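Local atomic coordinates of uncharacterized protein Ta0194 (Thermoplasma acidophilum DSM 1728, PDB entry 3BDI), a protein that is of unknown function but, as a member of the alpha/beta hydrolase superfamily and its ABHD14 family, probably acts as a hydrolase in the cytoplasm. Residues 147-155 and 196-207. Numbering follows the deposited sequence.
Sequences RQKTLLVWG and FVRITVDFLRNL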
# COMPACT_ATOMS: atom_id res chain seq x y z
N ARG A 147 6.28 -0.95 15.03
CA ARG A 147 5.41 -1.64 15.97
C ARG A 147 4.09 -2.14 15.39
O ARG A 147 3.40 -2.96 15.99
CB ARG A 147 5.13 -0.70 17.14
CG ARG A 147 6.39 -0.18 17.83
CD ARG A 147 7.29 -1.29 18.42
NE ARG A 147 8.41 -0.78 19.23
CZ ARG A 147 9.55 -0.29 18.74
N GLN A 148 3.69 -1.61 14.21
CA GLN A 148 2.44 -2.01 13.59
C GLN A 148 2.42 -3.47 13.18
O GLN A 148 3.47 -4.01 12.78
CB GLN A 148 2.22 -1.17 12.32
CG GLN A 148 1.69 0.24 12.59
CD GLN A 148 2.72 1.25 13.02
OE1 GLN A 148 3.91 0.96 13.13
NE2 GLN A 148 2.27 2.47 13.25
N LYS A 149 1.24 -4.06 13.28
CA LYS A 149 0.97 -5.35 12.65
C LYS A 149 1.31 -5.16 11.17
O LYS A 149 0.80 -4.22 10.55
CB LYS A 149 -0.49 -5.81 12.82
CG LYS A 149 -0.81 -6.34 14.24
CD LYS A 149 -2.23 -6.91 14.41
CE LYS A 149 -2.45 -7.34 15.85
NZ LYS A 149 -3.82 -7.88 16.16
N THR A 150 2.07 -6.10 10.62
CA THR A 150 2.54 -6.04 9.25
C THR A 150 2.36 -7.38 8.55
O THR A 150 2.70 -8.40 9.10
CB THR A 150 4.05 -5.66 9.25
OG1 THR A 150 4.23 -4.35 9.82
CG2 THR A 150 4.67 -5.67 7.87
N LEU A 151 1.78 -7.36 7.35
CA LEU A 151 1.70 -8.50 6.48
C LEU A 151 2.64 -8.28 5.31
O LEU A 151 2.54 -7.27 4.60
CB LEU A 151 0.27 -8.66 5.95
CG LEU A 151 -0.00 -9.76 4.92
CD1 LEU A 151 0.17 -11.11 5.58
CD2 LEU A 151 -1.39 -9.61 4.30
N LEU A 152 3.57 -9.21 5.14
CA LEU A 152 4.48 -9.28 4.00
C LEU A 152 4.00 -10.38 3.08
O LEU A 152 3.81 -11.52 3.49
CB LEU A 152 5.89 -9.61 4.50
CG LEU A 152 6.51 -8.58 5.44
CD1 LEU A 152 7.81 -9.07 6.04
CD2 LEU A 152 6.76 -7.24 4.80
N VAL A 153 3.74 -10.03 1.82
CA VAL A 153 3.24 -10.96 0.80
C VAL A 153 4.27 -11.05 -0.29
O VAL A 153 4.71 -10.05 -0.80
CB VAL A 153 1.87 -10.53 0.23
CG1 VAL A 153 1.39 -11.56 -0.78
CG2 VAL A 153 0.83 -10.35 1.35
N TRP A 154 4.63 -12.27 -0.68
CA TRP A 154 5.55 -12.49 -1.78
C TRP A 154 5.01 -13.62 -2.63
O TRP A 154 4.47 -14.59 -2.11
CB TRP A 154 6.95 -12.93 -1.28
CG TRP A 154 8.08 -11.99 -1.51
CD1 TRP A 154 8.99 -12.00 -2.56
CD2 TRP A 154 8.50 -10.95 -0.64
NE1 TRP A 154 9.91 -11.03 -2.39
CE2 TRP A 154 9.66 -10.37 -1.21
CE3 TRP A 154 8.01 -10.46 0.56
CZ2 TRP A 154 10.34 -9.32 -0.56
CZ3 TRP A 154 8.68 -9.45 1.19
CH2 TRP A 154 9.83 -8.88 0.62
N GLY A 155 5.23 -13.54 -3.93
CA GLY A 155 5.04 -14.68 -4.81
C GLY A 155 6.22 -15.63 -4.79
O GLY A 155 7.35 -15.19 -4.72
N PHE A 196 -4.55 -13.80 -2.88
CA PHE A 196 -4.24 -12.49 -2.36
C PHE A 196 -5.36 -11.94 -1.48
O PHE A 196 -5.08 -11.40 -0.39
CB PHE A 196 -3.89 -11.52 -3.50
CG PHE A 196 -3.37 -10.21 -3.00
CD1 PHE A 196 -2.04 -10.06 -2.73
CD2 PHE A 196 -4.22 -9.15 -2.76
CE1 PHE A 196 -1.55 -8.85 -2.21
CE2 PHE A 196 -3.74 -7.92 -2.27
CZ PHE A 196 -2.40 -7.80 -1.97
N VAL A 197 -6.61 -12.02 -1.96
CA VAL A 197 -7.74 -11.58 -1.20
C VAL A 197 -7.91 -12.40 0.06
O VAL A 197 -8.13 -11.84 1.15
CB VAL A 197 -9.00 -11.59 -2.04
CG1 VAL A 197 -10.25 -11.45 -1.20
CG2 VAL A 197 -8.91 -10.47 -3.08
N ARG A 198 -7.79 -13.72 -0.03
CA ARG A 198 -8.03 -14.55 1.16
C ARG A 198 -7.07 -14.17 2.27
O ARG A 198 -7.46 -14.00 3.44
CB ARG A 198 -7.85 -16.02 0.80
CG ARG A 198 -8.30 -16.97 1.90
CD ARG A 198 -8.07 -18.44 1.56
NE ARG A 198 -6.65 -18.79 1.53
CZ ARG A 198 -5.86 -18.90 2.60
NH1 ARG A 198 -6.34 -18.72 3.83
NH2 ARG A 198 -4.58 -19.22 2.45
N ILE A 199 -5.80 -14.02 1.93
CA ILE A 199 -4.75 -13.74 2.90
C ILE A 199 -4.90 -12.31 3.46
O ILE A 199 -4.79 -12.08 4.68
CB ILE A 199 -3.34 -13.93 2.30
CG1 ILE A 199 -3.08 -15.41 2.01
CG2 ILE A 199 -2.24 -13.30 3.20
CD1 ILE A 199 -1.98 -15.54 0.95
N THR A 200 -5.12 -11.31 2.59
CA THR A 200 -5.19 -9.94 3.06
C THR A 200 -6.46 -9.67 3.86
O THR A 200 -6.42 -8.98 4.86
CB THR A 200 -5.01 -8.89 1.95
OG1 THR A 200 -6.02 -9.07 0.93
CG2 THR A 200 -3.55 -8.92 1.38
N VAL A 201 -7.59 -10.25 3.46
CA VAL A 201 -8.80 -10.13 4.24
C VAL A 201 -8.63 -10.78 5.62
O VAL A 201 -9.08 -10.23 6.63
CB VAL A 201 -10.02 -10.72 3.48
CG1 VAL A 201 -11.24 -10.92 4.41
CG2 VAL A 201 -10.39 -9.80 2.30
N ASP A 202 -8.01 -11.95 5.67
CA ASP A 202 -7.80 -12.60 6.96
C ASP A 202 -6.94 -11.71 7.89
O ASP A 202 -7.24 -11.53 9.07
CB ASP A 202 -7.14 -13.93 6.75
CG ASP A 202 -7.01 -14.68 8.01
OD1 ASP A 202 -8.03 -15.21 8.52
OD2 ASP A 202 -5.89 -14.68 8.50
N PHE A 203 -5.84 -11.14 7.36
CA PHE A 203 -5.03 -10.23 8.12
C PHE A 203 -5.80 -9.04 8.65
O PHE A 203 -5.72 -8.67 9.81
CB PHE A 203 -3.84 -9.77 7.26
CG PHE A 203 -3.00 -8.68 7.88
CD1 PHE A 203 -2.07 -8.97 8.86
CD2 PHE A 203 -3.10 -7.37 7.47
CE1 PHE A 203 -1.34 -7.96 9.41
CE2 PHE A 203 -2.33 -6.39 8.02
CZ PHE A 203 -1.46 -6.70 8.99
N LEU A 204 -6.57 -8.40 7.77
CA LEU A 204 -7.30 -7.20 8.16
C LEU A 204 -8.39 -7.52 9.16
O LEU A 204 -8.66 -6.71 10.08
CB LEU A 204 -7.91 -6.51 6.91
CG LEU A 204 -6.91 -5.93 5.96
CD1 LEU A 204 -7.55 -5.46 4.61
CD2 LEU A 204 -6.19 -4.71 6.60
N ARG A 205 -9.05 -8.66 9.03
CA ARG A 205 -10.11 -9.02 9.99
C ARG A 205 -9.53 -9.04 11.41
O ARG A 205 -10.17 -8.66 12.38
CB ARG A 205 -10.79 -10.37 9.67
CG ARG A 205 -11.89 -10.37 8.51
CD ARG A 205 -12.70 -11.69 8.38
NE ARG A 205 -13.78 -11.64 7.37
CZ ARG A 205 -15.04 -11.19 7.58
NH1 ARG A 205 -15.45 -10.68 8.75
NH2 ARG A 205 -15.88 -11.24 6.56
N ASN A 206 -8.25 -9.46 11.50
CA ASN A 206 -7.65 -9.86 12.80
C ASN A 206 -6.70 -8.83 13.32
O ASN A 206 -5.95 -9.08 14.29
CB ASN A 206 -6.96 -11.22 12.64
CG ASN A 206 -7.96 -12.32 12.55
OD1 ASN A 206 -8.78 -12.45 13.44
ND2 ASN A 206 -7.95 -13.08 11.46
N LEU A 207 -6.77 -7.65 12.71
CA LEU A 207 -5.92 -6.51 13.10
C LEU A 207 -6.39 -5.91 14.40
O LEU A 207 -7.55 -5.55 14.58
CB LEU A 207 -5.84 -5.46 11.95
CG LEU A 207 -4.70 -4.45 11.98
CD1 LEU A 207 -3.36 -5.07 12.13
CD2 LEU A 207 -4.73 -3.66 10.67
OXT LEU A 207 -5.61 -5.79 15.36
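Leu151 meets Phe203 with its CB over the ring. Leu151 CB stands above the centre of one face of the Phe203 ring, 3.7 Å from the ring centroid and 6° off the normal, a CH-pi contact. Phe203 CG lies anti to its own backbone N (chi1 173°), which carries the ring out toward the strand. The ring edge reaches the backbone of Lys149: Phe203 CZ is 3.7 Å from Lys149 O, near the ring plane. The branched end of Leu151 points at the helix, crossing Ile199 and Thr200 at about a right angle. Leu151 CD2 sits 3.7 Å from Thr200 CG2 and also touches Phe203 CB and Ile199 CG2. Leu151 is packed among Ile199, Thr200 and Phe203, and all four residues are buried. Val153 CG1 approaches the Phe196 ring obliquely, at 4.2 Å from Phe196 CD1, a slacker fit. Thr200 CG2, from the same helix, lies over one face of that ring, offset toward its rim.

Strand 150-155 lies between 125-131 and 177-181 in the parallel part of the alpha/beta hydrolase sheet. The C-terminal helix 193-205 packs along one side of it; its part 196-205 runs antiparallel to the strand, at 172°. Helix 163-172 touches Leu152 and Trp154 on the other side. Thr200 OG1 donates to Phe196 O at 2.8 Å, and Thr200 N reaches the same oxygen from the opposite face of its carbonyl plane. OG1 also bonds to Tyr52 OH, so this buried hydroxyl is satisfied.

Beyond Phe203 the contact becomes polar and exposed. The Lys149 chain is stretched out past CG and runs counter to the Leu207 side chain. Lys149 NZ makes a salt bridge to the C-terminal carboxylate, 2.9 Å from Leu207 OXT. Lys149 NZ also donates to Asn206 O at 3.1 Å. Asn206 O takes this N-H on one of its lone pairs, within the plane of the carbonyl.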